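Local coordinates for protein DNA polymerase sliding clamp 2 (Thermococcus kodakarensis, PDB 3LX2) that probably forms, as a homotrimer, a ring-shaped sliding clamp that tethers DNA polymerase and other proteins to DNA during replication, at residues I69-K74 against N97-G102. Numbering follows the deposited sequence.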
loop_
_atom_site.group_PDB
_atom_site.type_symbol
_atom_site.label_atom_id
_atom_site.label_comp_id
_atom_site.label_asym_id
_atom_site.label_seq_id
_atom_site.Cartn_x
_atom_site.Cartn_y
_atom_site.Cartn_z
ATOM N N ILE A 69 6.881 29.758 19.904
ATOM C CA ILE A 69 7.762 28.593 19.898
ATOM C C ILE A 69 8.074 28.180 18.475
ATOM O O ILE A 69 7.295 28.442 17.542
ATOM C CB ILE A 69 7.166 27.383 20.628
ATOM C CG1 ILE A 69 5.713 27.176 20.211
ATOM C CG2 ILE A 69 7.318 27.539 22.148
ATOM C CD1 ILE A 69 5.093 25.924 20.778
ATOM N N ALA A 70 9.198 27.508 18.301
ATOM C CA ALA A 70 9.659 27.140 16.995
ATOM C C ALA A 70 10.281 25.754 17.079
ATOM O O ALA A 70 10.950 25.420 18.054
ATOM C CB ALA A 70 10.695 28.182 16.481
ATOM N N PHE A 71 10.055 24.934 16.065
ATOM C CA PHE A 71 10.559 23.570 16.141
ATOM C C PHE A 71 10.639 22.933 14.770
ATOM O O PHE A 71 10.099 23.444 13.798
ATOM C CB PHE A 71 9.690 22.729 17.088
ATOM C CG PHE A 71 8.238 22.959 16.883
ATOM C CD1 PHE A 71 7.540 22.214 15.952
ATOM C CD2 PHE A 71 7.584 23.968 17.571
ATOM C CE1 PHE A 71 6.200 22.464 15.723
ATOM C CE2 PHE A 71 6.254 24.218 17.357
ATOM C CZ PHE A 71 5.554 23.451 16.437
ATOM N N ASP A 72 11.307 21.796 14.702
ATOM C CA ASP A 72 11.526 21.190 13.422
ATOM C C ASP A 72 10.240 20.481 12.920
ATOM O O ASP A 72 9.688 19.615 13.606
ATOM C CB ASP A 72 12.725 20.281 13.482
ATOM C CG ASP A 72 13.169 19.907 12.149
ATOM O OD1 ASP A 72 13.475 20.796 11.336
ATOM O OD2 ASP A 72 13.199 18.713 11.881
ATOM N N LEU A 73 9.764 20.886 11.733
ATOM C CA LEU A 73 8.461 20.441 11.286
ATOM C C LEU A 73 8.492 18.922 11.055
ATOM O O LEU A 73 7.615 18.179 11.502
ATOM C CB LEU A 73 7.970 21.235 10.071
ATOM C CG LEU A 73 7.067 22.471 10.250
ATOM C CD1 LEU A 73 7.022 23.432 9.024
ATOM C CD2 LEU A 73 5.638 22.098 10.625
ATOM N N LYS A 74 9.547 18.452 10.414
ATOM C CA LYS A 74 9.657 17.060 10.125
ATOM C C LYS A 74 9.806 16.245 11.391
ATOM O O LYS A 74 9.465 15.093 11.377
ATOM C CB LYS A 74 10.827 16.799 9.165
ATOM C CG LYS A 74 11.050 15.332 8.874
ATOM C CD LYS A 74 12.321 15.016 8.040
ATOM C CE LYS A 74 12.198 15.464 6.585
ATOM N NZ LYS A 74 12.718 16.841 6.409
ATOM N N ASN A 97 13.245 24.444 27.737
ATOM C CA ASN A 97 13.005 24.714 26.318
ATOM C C ASN A 97 12.803 23.496 25.437
ATOM O O ASN A 97 13.518 23.293 24.420
ATOM C CB ASN A 97 14.021 25.703 25.737
ATOM C CG ASN A 97 13.884 27.071 26.364
ATOM O OD1 ASN A 97 13.357 28.010 25.756
ATOM N ND2 ASN A 97 14.312 27.176 27.620
ATOM N N PHE A 98 11.797 22.716 25.841
ATOM C CA PHE A 98 11.266 21.591 25.080
ATOM C C PHE A 98 9.765 21.739 24.878
ATOM O O PHE A 98 9.054 22.215 25.764
ATOM C CB PHE A 98 11.529 20.280 25.822
ATOM C CG PHE A 98 12.853 19.673 25.521
ATOM C CD1 PHE A 98 13.012 18.840 24.431
ATOM C CD2 PHE A 98 13.948 19.919 26.341
ATOM C CE1 PHE A 98 14.264 18.264 24.137
ATOM C CE2 PHE A 98 15.197 19.349 26.078
ATOM C CZ PHE A 98 15.353 18.518 24.971
ATOM N N LEU A 99 9.270 21.350 23.711
ATOM C CA LEU A 99 7.818 21.150 23.609
ATOM C C LEU A 99 7.531 19.733 24.105
ATOM O O LEU A 99 8.130 18.745 23.633
ATOM C CB LEU A 99 7.356 21.305 22.180
ATOM C CG LEU A 99 5.958 20.902 21.728
ATOM C CD1 LEU A 99 4.908 21.852 22.228
ATOM C CD2 LEU A 99 5.941 20.901 20.189
ATOM N N GLU A 100 6.645 19.619 25.065
ATOM C CA GLU A 100 6.197 18.296 25.389
ATOM C C GLU A 100 4.932 17.916 24.551
ATOM O O GLU A 100 3.939 18.698 24.505
ATOM C CB GLU A 100 6.028 18.132 26.909
ATOM C CG GLU A 100 5.434 16.806 27.314
ATOM C CD GLU A 100 5.624 16.513 28.803
ATOM O OE1 GLU A 100 5.556 17.488 29.632
ATOM O OE2 GLU A 100 5.839 15.305 29.136
ATOM N N VAL A 101 4.980 16.735 23.904
ATOM C CA VAL A 101 3.894 16.271 23.028
ATOM C C VAL A 101 3.345 14.941 23.512
ATOM O O VAL A 101 4.069 13.940 23.658
ATOM C CB VAL A 101 4.395 16.029 21.572
ATOM C CG1 VAL A 101 3.231 15.629 20.610
ATOM C CG2 VAL A 101 5.162 17.225 21.049
ATOM N N GLY A 102 2.050 14.902 23.759
ATOM C CA GLY A 102 1.471 13.690 24.242
ATOM C C GLY A 102 0.455 13.109 23.304
ATOM O O GLY A 102 -0.274 13.834 22.651
#
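Leu-99 reaches across from strand 98-104 to meet Ile-69 and Phe-71, two residues of strand 67-72 that, like Leu-99 itself, direct their CB atoms toward the opposing segment. It is a worked example of how strands from two different sheets of a clamp subunit meet through apolar side chains alone. The backbones stay well apart, with 8.3 Å between the CA atoms of Phe-71 and Leu-99.

Followed outward, the leucine begins with a spacer: Leu-99 CB is still 5.3 Å from Phe-71 CD2. CG stands anti to the backbone N (chi1 168°) and serves as the fork, sending its two methyls to different partners. CD2 continues the extended line of the side chain and settles over the middle of the Phe-71 ring, 4.3 Å above its plane, a methyl-on-face approach. CD1, turned away from that line by a chi2 of 72°, meets the tip of Ile-69 instead, methyl to methyl, its carbon 4.3 Å from Ile-69 CD1. That isoleucine methyl also lies 4.0 Å from CE2 of Phe-71, so all three side chains lean on one another.

Strand 67-72 pairs with strand 26-31 at the edge of a sheet that runs on into the C-terminal half of the chain, while strand 98-104 lies between strands 88-93 and 108-114 of another. Phe-29 and Phe-76 both make edge-to-face stacks with Phe-71, extending the cluster into the first sheet and the helix 73-80. Every touching group is hydrocarbon and buried, so this contact probably rests on dispersion and the exclusion of water.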